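Local coordinates for response regulator (Colwellia psychrerythraea, PDB 3EQZ), which is a response regulator with a CheY-like receiver domain, a family of bacterial signalling proteins with a doubly wound alpha/beta fold, at residues B[15-18]-B[19-23]; B[37-40]-B[41-44]; B[92-95]-B[96-100]. All coordinates share one frame; numbering follows the deposited sequence.

Contact 1: residues B[15-18]-B[19-23]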
# COMPACT_ATOMS: atom_id res chain seq x y z
N THR B 15 7.35 -17.36 20.11
CA THR B 15 6.26 -17.31 19.12
C THR B 15 6.38 -18.53 18.24
O THR B 15 5.37 -19.10 17.80
CB THR B 15 6.22 -15.99 18.30
OG1 THR B 15 7.53 -15.66 17.82
CG2 THR B 15 5.68 -14.83 19.17
N CYS B 16 7.61 -18.99 18.04
CA CYS B 16 7.83 -20.26 17.36
C CYS B 16 7.16 -21.48 18.02
O CYS B 16 6.52 -22.33 17.35
CB CYS B 16 9.33 -20.51 17.27
SG CYS B 16 9.73 -21.73 16.00
N ASN B 17 7.38 -21.61 19.33
CA ASN B 17 6.80 -22.69 20.11
C ASN B 17 5.26 -22.59 20.14
O ASN B 17 4.54 -23.64 20.09
CB ASN B 17 7.31 -22.62 21.55
CG ASN B 17 6.56 -23.54 22.45
OD1 ASN B 17 5.74 -23.10 23.29
ND2 ASN B 17 6.76 -24.84 22.23
N LEU B 18 4.75 -21.36 20.23
CA LEU B 18 3.30 -21.17 20.18
C LEU B 18 2.72 -21.69 18.87
O LEU B 18 1.77 -22.47 18.89
CB LEU B 18 2.92 -19.72 20.41
CG LEU B 18 1.45 -19.42 20.08
CD1 LEU B 18 0.47 -19.98 21.13
CD2 LEU B 18 1.28 -17.91 19.93
N LEU B 19 3.32 -21.32 17.73
CA LEU B 19 2.87 -21.83 16.42
C LEU B 19 2.92 -23.34 16.42
O LEU B 19 1.99 -24.04 15.97
CB LEU B 19 3.72 -21.29 15.26
CG LEU B 19 3.55 -19.80 14.97
CD1 LEU B 19 4.59 -19.24 13.95
CD2 LEU B 19 2.08 -19.47 14.51
N LYS B 20 4.05 -23.86 16.85
CA LYS B 20 4.19 -25.32 16.89
C LYS B 20 3.09 -26.04 17.72
O LYS B 20 2.62 -27.09 17.34
CB LYS B 20 5.57 -25.76 17.40
CG LYS B 20 5.74 -27.28 17.21
CD LYS B 20 7.19 -27.75 17.42
CE LYS B 20 7.35 -29.11 16.80
NZ LYS B 20 8.67 -29.75 17.14
N THR B 21 2.72 -25.48 18.86
CA THR B 21 1.69 -26.13 19.64
C THR B 21 0.31 -26.04 18.97
O THR B 21 -0.52 -26.92 19.15
CB THR B 21 1.64 -25.61 21.09
OG1 THR B 21 1.28 -24.22 21.09
CG2 THR B 21 3.00 -25.79 21.79
N ILE B 22 0.08 -25.01 18.16
CA ILE B 22 -1.17 -24.89 17.45
C ILE B 22 -1.22 -25.83 16.24
O ILE B 22 -2.26 -26.37 15.92
CB ILE B 22 -1.42 -23.41 17.00
CG1 ILE B 22 -1.82 -22.57 18.20
CG2 ILE B 22 -2.55 -23.32 15.95
CD1 ILE B 22 -1.45 -21.13 18.06
N VAL B 23 -0.09 -26.03 15.57
CA VAL B 23 -0.08 -26.85 14.36
C VAL B 23 -0.06 -28.35 14.65
O VAL B 23 -0.60 -29.17 13.89
CB VAL B 23 1.16 -26.52 13.45
CG1 VAL B 23 1.29 -27.53 12.32
CG2 VAL B 23 1.12 -25.05 12.91
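Leu-19 sits one turn beyond Thr-15 in the helix 13-23, the crossover of the beta-alpha-beta unit from strand 6-9 to strand 30-33, and its N donates to Thr-15 O at 3.0 Å. Its CG hangs beside the same carbonyl, and the isobutyl end continues into the interior, against Ile-8 of the strand 6-9 and Leu-115 of the helix 112-124. Lys-20 N repeats the bond on Cys-16 O at 2.9 Å, while its CB rests equally near the carbonyl oxygens of Cys-16 and Asn-17 before the extended chain leads away. Thr-21 binds twice. Its N reaches Asn-17 O, and its OG1, lying between backbone N and carbonyl carbon (chi1 64°), turns back to donate to Leu-18 O at 2.9 Å. The same torsion sets CG2 beside the Asn-17 amide, 3.9 Å from ND2, where the two side chains cross obliquely. Ile-22 completes the turn: its N donates to Leu-18 O (3.1 Å), and its CD1 meets Leu-18 CD1 at 3.8 Å, branch end against branch end. Val-23 N continues the i to i-4 series to Leu-19 O. Leu-18 O is therefore gripped by two donors, one backbone and one hydroxyl, which uses the Thr-21 hydroxyl within the helix itself; the inward side of the same turns is held by apolar packing.

Contact 2: residues B[37-40]-B[41-44]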
# COMPACT_ATOMS: atom_id res chain seq x y z
N ARG B 37 18.49 -19.69 7.62
CA ARG B 37 19.40 -20.20 6.61
C ARG B 37 19.48 -21.71 6.57
O ARG B 37 19.80 -22.29 5.57
CB ARG B 37 20.79 -19.67 6.79
CG ARG B 37 21.67 -20.31 5.76
CD ARG B 37 23.03 -19.72 5.76
NE ARG B 37 23.76 -20.35 4.67
CZ ARG B 37 23.20 -21.13 3.75
NH1 ARG B 37 21.88 -21.38 3.78
NH2 ARG B 37 23.97 -21.66 2.80
N ALA B 38 19.21 -22.35 7.69
CA ALA B 38 19.21 -23.79 7.69
C ALA B 38 17.97 -24.26 6.94
O ALA B 38 17.99 -25.26 6.19
CB ALA B 38 19.20 -24.33 9.15
N PHE B 39 16.87 -23.55 7.16
CA PHE B 39 15.65 -23.90 6.46
C PHE B 39 15.86 -23.80 4.96
O PHE B 39 15.32 -24.59 4.19
CB PHE B 39 14.50 -23.00 6.89
CG PHE B 39 13.32 -23.05 5.95
CD1 PHE B 39 12.43 -24.13 5.99
CD2 PHE B 39 13.07 -22.02 5.07
CE1 PHE B 39 11.33 -24.18 5.13
CE2 PHE B 39 12.00 -22.05 4.22
CZ PHE B 39 11.12 -23.14 4.26
N LEU B 40 16.66 -22.84 4.54
CA LEU B 40 16.85 -22.58 3.10
C LEU B 40 17.65 -23.65 2.36
O LEU B 40 17.78 -23.60 1.15
CB LEU B 40 17.46 -21.20 2.89
CG LEU B 40 16.52 -20.02 3.18
CD1 LEU B 40 17.15 -18.68 2.87
CD2 LEU B 40 15.20 -20.20 2.41
N THR B 41 18.18 -24.63 3.08
CA THR B 41 18.94 -25.69 2.41
C THR B 41 17.96 -26.74 1.92
O THR B 41 18.29 -27.57 1.06
CB THR B 41 19.97 -26.37 3.37
OG1 THR B 41 19.29 -26.98 4.47
CG2 THR B 41 20.99 -25.34 3.91
N LEU B 42 16.73 -26.69 2.46
CA LEU B 42 15.72 -27.71 2.13
C LEU B 42 15.10 -27.47 0.77
O LEU B 42 14.98 -26.34 0.32
CB LEU B 42 14.59 -27.70 3.16
CG LEU B 42 14.96 -28.07 4.59
CD1 LEU B 42 13.75 -28.02 5.46
CD2 LEU B 42 15.57 -29.46 4.56
N SER B 43 14.70 -28.55 0.10
CA SER B 43 13.95 -28.36 -1.16
C SER B 43 12.50 -28.83 -0.92
O SER B 43 12.25 -29.90 -0.41
CB SER B 43 14.62 -29.03 -2.39
OG SER B 43 15.77 -28.31 -2.89
N LEU B 44 11.56 -27.98 -1.26
CA LEU B 44 10.22 -28.19 -0.82
C LEU B 44 9.30 -28.70 -1.92
O LEU B 44 9.56 -28.50 -3.09
CB LEU B 44 9.71 -26.87 -0.25
CG LEU B 44 10.75 -26.35 0.73
CD1 LEU B 44 10.56 -24.87 0.97
CD2 LEU B 44 10.72 -27.17 2.03
O HOH W 1 13.84 -24.09 1.65
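The Phe-39 ring is met by two leucine methyls, both approaching obliquely and at different ring atoms: Leu-42 CD1 comes to CD1 of the ring at 4.1 Å, and Leu-44 CD1 to CZ at 3.8 Å. Each leucine side chain crosses the phenylalanine at about a right angle. Over one ring face, displaced toward the rim, lies a water. The second flat group, the guanidinium of Arg-37, has one neighbour here: NH1 stands 4.1 Å from Thr-41 CG2, again at an oblique approach, at the end of a fully extended chain. Behind these groups the backbone leaves the helix through a type I turn from Phe-39 to Leu-42, closed by Leu-42 N donating to Phe-39 O (3.1 Å). The water bridges the turn, giving one hydrogen to Phe-39 O and the other to Leu-42 O, so that Phe-39 O has two donors. Ala-38 O is doubly held as well, by a single residue: Thr-41 OG1 donates to it at 2.8 Å in the carbonyl plane, and Thr-41 N at 3.2 Å from well above that plane. A chi1 of 62° turns the hydroxyl back toward Ala-38 O and leaves CG2 facing Arg-37. Thr-41 and Arg-37 lie on the exposed side. Inward, Phe-39 packs on Phe-7 and Val-9 of the strand 6-9, Ile-50 of the strand 49-53 and Val-64 of the helix 60-70; Leu-42 also touches Phe-7, Leu-44 shares Phe-7 and Ile-50 and adds Leu-68, and Leu-40 touches His-67. The turn and Leu-44 together pack on the strands 6-9 and 49-53 beside the helix 60-70.

Contact 3: residues B[92-95]-B[96-100]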
# COMPACT_ATOMS: atom_id res chain seq x y z
N GLU B 92 3.11 -9.81 1.44
CA GLU B 92 2.24 -10.66 0.66
C GLU B 92 2.26 -10.23 -0.82
O GLU B 92 2.36 -11.07 -1.74
CB GLU B 92 0.81 -10.57 1.21
CG GLU B 92 -0.22 -11.32 0.43
CD GLU B 92 -1.64 -11.10 1.02
OE1 GLU B 92 -1.84 -10.11 1.77
OE2 GLU B 92 -2.52 -11.94 0.77
N THR B 93 2.17 -8.92 -1.07
CA THR B 93 2.17 -8.42 -2.46
C THR B 93 3.47 -8.76 -3.16
O THR B 93 3.49 -9.17 -4.35
CB THR B 93 2.00 -6.88 -2.47
OG1 THR B 93 0.76 -6.55 -1.82
CG2 THR B 93 2.03 -6.31 -3.93
N LEU B 94 4.59 -8.54 -2.46
CA LEU B 94 5.89 -8.90 -3.04
C LEU B 94 5.92 -10.38 -3.38
O LEU B 94 6.26 -10.76 -4.48
CB LEU B 94 7.00 -8.56 -2.06
CG LEU B 94 8.46 -8.78 -2.47
CD1 LEU B 94 8.85 -8.04 -3.81
CD2 LEU B 94 9.43 -8.40 -1.35
N ALA B 95 5.52 -11.23 -2.43
CA ALA B 95 5.61 -12.69 -2.62
C ALA B 95 4.71 -13.21 -3.73
O ALA B 95 5.13 -14.07 -4.56
CB ALA B 95 5.29 -13.45 -1.29
N LEU B 96 3.46 -12.74 -3.75
CA LEU B 96 2.56 -13.08 -4.87
C LEU B 96 3.13 -12.60 -6.21
O LEU B 96 3.05 -13.29 -7.23
CB LEU B 96 1.21 -12.42 -4.68
CG LEU B 96 0.41 -12.93 -3.49
CD1 LEU B 96 -0.83 -12.00 -3.23
CD2 LEU B 96 0.01 -14.34 -3.87
N SER B 97 3.67 -11.40 -6.23
CA SER B 97 4.26 -10.94 -7.45
C SER B 97 5.43 -11.78 -7.98
O SER B 97 5.67 -11.85 -9.19
CB SER B 97 4.78 -9.54 -7.26
OG SER B 97 5.23 -9.15 -8.52
N CYS B 98 6.18 -12.40 -7.07
CA CYS B 98 7.32 -13.21 -7.48
C CYS B 98 6.87 -14.60 -7.82
O CYS B 98 7.71 -15.48 -8.00
CB CYS B 98 8.33 -13.29 -6.36
SG CYS B 98 9.01 -11.74 -5.96
N GLY B 99 5.57 -14.82 -7.86
CA GLY B 99 5.06 -16.12 -8.26
C GLY B 99 4.90 -17.12 -7.14
O GLY B 99 4.69 -18.31 -7.40
N LEU B 100 4.94 -16.66 -5.88
CA LEU B 100 4.76 -17.57 -4.73
C LEU B 100 3.29 -17.81 -4.37
O LEU B 100 2.51 -16.90 -4.47
CB LEU B 100 5.55 -17.06 -3.50
CG LEU B 100 7.05 -17.11 -3.73
CD1 LEU B 100 7.79 -16.56 -2.53
CD2 LEU B 100 7.53 -18.57 -4.01
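Ala-95 gives up the most surface here, and its carbonyl is the hub of the helix end: Leu-100 N donates to Ala-95 O at 2.9 Å, with a weak second bond from Cys-98 N. Leu-100 then folds back, its CB close over that oxygen and its CD1 4.2 Å from Ala-95 CB, a small apolar closure facing Ile-65 of the helix 60-70. Leu-96 is second in buried surface, and its N donates to Glu-92 O at 2.8 Å. Its CG, anti to the carbonyl carbon (chi1 -66°), is carried close to the same oxygen, and its CD1 lies 3.8 Å from CG of Glu-92, the two side chains running side by side in one direction. Leu-96 O in turn accepts from Gly-99 N at 3.0 Å. Leu-94 receives Cys-98 N at its carbonyl (3.1 Å) and sets its CD1 4.3 Å from Cys-98 SG; its side chain also packs on Leu-94 of the second subunit. Together the bonds to Ala-95 O and Leu-96 O make a Schellman motif, with Gly-99 as the C-prime residue at a phi of 88°; it ends the helix 87-97 and leads into strand 101-107 of a beta-alpha-beta unit. The Ala-95 and Leu-96 carbonyls are thus met by amides of the reversing chain, and a hydrophobic pair of Ala-95 and Leu-100 seals the turn.

In the fold
The three contacts sample successive parts of one receiver fold around its parallel sheet. Contacts 1 and 3 are partly buried, each in the helix of a beta-alpha-beta unit, on opposite sides of the chain's centre and with centres about 25 Å apart; contact 2 is a surface contact with Phe-39 as its buried member. Contact 1 lies wholly within its helix and leans on the helix 112-124, whereas contacts 2 and 3 both follow a chain leaving its helix and both abut the helix 60-70. Their exits differ: a type I turn bridged by water in 37-44, a glycine-centred Schellman ending in 92-100. Of the three, only contact 3 reaches another subunit.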